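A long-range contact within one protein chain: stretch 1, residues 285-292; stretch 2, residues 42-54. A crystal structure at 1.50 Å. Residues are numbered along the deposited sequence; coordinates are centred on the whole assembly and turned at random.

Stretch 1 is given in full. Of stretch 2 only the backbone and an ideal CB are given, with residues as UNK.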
# COMPACT_ATOMS: atom_id res chain seq x y z
N ALA A 285 2.25 4.15 9.82
CA ALA A 285 3.05 5.29 9.34
C ALA A 285 2.11 6.50 9.10
O ALA A 285 0.90 6.36 9.15
CB ALA A 285 3.82 4.91 8.07
N PRO A 286 2.68 7.67 8.87
CA PRO A 286 1.79 8.83 8.68
C PRO A 286 0.79 8.66 7.54
O PRO A 286 1.17 8.23 6.45
CB PRO A 286 2.77 9.98 8.41
CG PRO A 286 3.99 9.53 9.18
CD PRO A 286 4.08 8.08 8.83
N GLY A 287 -0.46 9.01 7.82
CA GLY A 287 -1.55 8.89 6.85
C GLY A 287 -2.44 10.12 6.69
O GLY A 287 -3.47 10.04 6.02
N GLU A 288 -2.02 11.28 7.18
CA GLU A 288 -2.85 12.50 7.18
C GLU A 288 -2.12 13.66 6.52
O GLU A 288 -0.93 13.82 6.66
CB GLU A 288 -3.26 12.88 8.60
CG GLU A 288 -4.05 11.81 9.30
CD GLU A 288 -4.49 12.19 10.68
OE1 GLU A 288 -4.56 13.42 11.03
OE2 GLU A 288 -4.76 11.24 11.46
N ASN A 289 -2.88 14.52 5.84
CA ASN A 289 -2.32 15.75 5.22
C ASN A 289 -1.13 15.43 4.32
O ASN A 289 -0.09 16.11 4.36
CB ASN A 289 -1.93 16.76 6.28
CG ASN A 289 -3.08 17.11 7.20
OD1 ASN A 289 -4.11 17.58 6.73
ND2 ASN A 289 -2.95 16.78 8.49
N ILE A 290 -1.30 14.42 3.49
CA ILE A 290 -0.22 13.94 2.67
C ILE A 290 0.08 14.93 1.54
O ILE A 290 -0.85 15.50 0.94
CB ILE A 290 -0.60 12.54 2.13
CG1 ILE A 290 -0.75 11.52 3.28
CG2 ILE A 290 0.32 12.13 1.00
CD1 ILE A 290 0.51 11.20 4.01
N VAL A 291 1.37 15.13 1.26
CA VAL A 291 1.86 15.88 0.09
C VAL A 291 2.72 14.93 -0.73
O VAL A 291 3.61 14.27 -0.19
CB VAL A 291 2.73 17.07 0.51
CG1 VAL A 291 3.31 17.76 -0.71
CG2 VAL A 291 1.91 18.03 1.38
N SER A 292 2.42 14.84 -2.02
CA SER A 292 3.21 13.99 -2.89
C SER A 292 3.18 14.52 -4.32
O SER A 292 2.98 15.71 -4.56
CB SER A 292 2.70 12.56 -2.77
OG SER A 292 3.55 11.66 -3.45
N UNK A 42 0.87 25.28 1.73
CA UNK A 42 2.16 25.41 1.09
C UNK A 42 2.73 23.99 0.97
O UNK A 42 3.42 23.51 1.89
CB UNK A 42 3.09 26.34 1.87
N UNK A 43 2.43 23.31 -0.16
CA UNK A 43 2.92 21.94 -0.30
C UNK A 43 4.42 21.84 -0.39
O UNK A 43 4.95 20.75 -0.19
CB UNK A 43 2.30 21.29 -1.54
N UNK A 44 5.09 22.95 -0.72
CA UNK A 44 6.56 22.97 -0.86
C UNK A 44 7.31 22.97 0.45
O UNK A 44 8.51 22.68 0.48
CB UNK A 44 6.99 24.20 -1.66
N UNK A 45 6.64 23.30 1.54
CA UNK A 45 7.24 23.20 2.86
C UNK A 45 7.45 21.73 3.23
O UNK A 45 6.63 20.88 2.88
CB UNK A 45 6.37 23.90 3.90
N UNK A 46 8.52 21.43 3.97
CA UNK A 46 8.73 20.05 4.43
C UNK A 46 7.54 19.61 5.27
O UNK A 46 7.16 20.27 6.22
CB UNK A 46 10.03 19.93 5.23
N UNK A 47 6.95 18.48 4.91
CA UNK A 47 5.76 18.00 5.62
C UNK A 47 6.15 17.55 7.03
O UNK A 47 7.17 16.88 7.23
CB UNK A 47 5.09 16.85 4.85
N UNK A 48 5.30 17.86 8.01
CA UNK A 48 5.46 17.25 9.35
C UNK A 48 5.51 15.72 9.34
O UNK A 48 6.07 15.10 10.27
CB UNK A 48 4.31 17.70 10.25
N UNK A 49 4.92 15.10 8.34
CA UNK A 49 5.00 13.65 8.21
C UNK A 49 6.43 13.18 7.94
O UNK A 49 6.84 12.12 8.44
CB UNK A 49 4.07 13.17 7.09
N UNK A 50 7.19 13.94 7.15
CA UNK A 50 8.60 13.61 6.94
C UNK A 50 9.36 13.75 8.27
O UNK A 50 10.17 12.88 8.62
CB UNK A 50 9.21 14.51 5.87
N UNK A 51 9.08 14.83 9.01
CA UNK A 51 9.79 15.10 10.26
C UNK A 51 9.50 14.01 11.30
O UNK A 51 10.41 13.55 12.03
CB UNK A 51 9.40 16.47 10.81
N UNK A 52 8.25 13.53 11.31
CA UNK A 52 7.87 12.41 12.18
C UNK A 52 8.73 11.15 11.93
O UNK A 52 9.01 10.38 12.86
CB UNK A 52 6.39 12.08 11.97
N UNK A 53 9.12 10.95 10.68
CA UNK A 53 9.88 9.78 10.27
C UNK A 53 11.39 9.99 10.32
O UNK A 53 12.14 9.04 10.11
CB UNK A 53 9.47 9.37 8.85
N UNK A 54 11.82 11.22 10.56
CA UNK A 54 13.24 11.60 10.47
C UNK A 54 13.90 11.04 9.22
O UNK A 54 14.91 10.33 9.29
CB UNK A 54 14.00 11.12 11.71

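Position 42 points its CA-to-CB bond away from stretch 1, with nothing of it nearby, so many side chains would suit. The backbone begins a type I beta turn, where a short acceptor is common. The residue is Asp-42. Asp-42 OD1 takes a weak hydrogen bond from the N of residue 44 at 3.2 Å.

Position 43 has phi -65°, which allows proline. Its CB points sideways, and the ideal CB lies 3.8 Å from Val-291 CG1. A small or compact apolar side chain fits. It is Pro-43, whose backbone O is 3.4 Å from Val-291 CG1; its ring CB packs against the same methyl.

Position 44 points away and has room for a CB, so glycine is not required. It is Gly-44. Position 45 closes the turn, its N bonded to Asp-42 O. It is Ala-45. Position 46 is out of reach and open to many residues; it is Val-46.

Position 47 points toward stretch 1. Its ideal CB is 4.9 Å from Val-291 CG2 and 5.3 Å from Asn-289 O. It stands just before a helix, with phi/psi -70/140, typical of an N-cap. Ser, Thr, Asp or Asn would suit. It is Ser-47. Ser-47 OG accepts from the N of residue 49 at 3.0 Å. One water links the stretches, 2.7 Å from Ser-47 OG and donating to Asn-289 O at 2.6 Å.

Position 48 opens the helix and is out of reach; proline is common in a first turn. It is Pro-48.

Position 49 points toward stretch 1. Its ideal CB is 3.7 Å from Pro-286 CB and 5.1 Å from Glu-288 O, a carbonyl that calls for a donor. Asn or Gln could offer one, and the short reach favours Asn. It is Asn-49. Asn-49 ND2 donates to Glu-288 O at 2.8 Å and 166°, nearly straight. Asn-49 OD1 lies 3.4 Å from Pro-286 CB. One water donates to OD1 and accepts from Glu-288 N; another accepts from both ND2 and Val-291 N.

Positions 50 and 51 do not meet stretch 1, so many helix formers would do. They are Gln-50 and Leu-51.

Position 52 points toward stretch 1, its ideal CB 4.5 Å from Pro-286 CG. A small apolar residue fits; Ala-52 touches it lightly.

Position 53 also points toward stretch 1, but its ideal CB is 5.5 Å from Pro-286 CG. A longer apolar chain can close that gap. Leu-53 CD2 comes to 3.9 Å from Pro-286 CD.

Position 54 is out of reach with positive phi, which favours Gly or Asn. Asn-54 ends a Schellman motif and caps the next helix.

Stretch 2 42-54: DPGAVSPNQLALN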
# COMPACT_ATOMS: atom_id res chain seq x y z
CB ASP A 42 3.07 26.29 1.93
CG ASP A 42 4.44 26.44 1.33
OD1 ASP A 42 4.64 26.01 0.17
OD2 ASP A 42 5.32 26.94 2.05
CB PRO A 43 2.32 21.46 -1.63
CG PRO A 43 1.33 22.47 -2.03
CD PRO A 43 1.60 23.74 -1.30
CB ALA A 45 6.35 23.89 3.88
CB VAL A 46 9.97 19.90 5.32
CG1 VAL A 46 10.19 18.42 5.63
CG2 VAL A 46 11.20 20.48 4.65
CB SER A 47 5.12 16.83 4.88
OG SER A 47 4.14 16.17 5.67
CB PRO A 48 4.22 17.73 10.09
CG PRO A 48 3.92 19.05 9.45
CD PRO A 48 4.24 18.87 8.00
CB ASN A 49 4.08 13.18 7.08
CG ASN A 49 2.62 13.50 7.35
OD1 ASN A 49 2.17 13.36 8.46
ND2 ASN A 49 1.88 13.84 6.31
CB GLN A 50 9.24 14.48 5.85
CG GLN A 50 10.74 14.26 5.87
CD GLN A 50 11.53 14.97 4.79
OE1 GLN A 50 11.11 15.05 3.65
NE2 GLN A 50 12.73 15.43 5.16
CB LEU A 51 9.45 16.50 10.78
CG LEU A 51 9.82 17.66 9.83
CD1 LEU A 51 9.25 18.96 10.37
CD2 LEU A 51 11.31 17.80 9.62
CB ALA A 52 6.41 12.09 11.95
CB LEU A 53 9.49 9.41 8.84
CG LEU A 53 8.05 8.88 8.69
CD1 LEU A 53 7.69 8.92 7.21
CD2 LEU A 53 7.92 7.50 9.29
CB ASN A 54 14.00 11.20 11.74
CG ASN A 54 15.43 11.75 11.78
OD1 ASN A 54 15.78 12.66 11.04
ND2 ASN A 54 16.24 11.21 12.66
O HOH W 1 1.76 17.38 5.66
O HOH W 2 -0.13 11.97 9.37
O HOH W 3 3.11 13.82 3.57
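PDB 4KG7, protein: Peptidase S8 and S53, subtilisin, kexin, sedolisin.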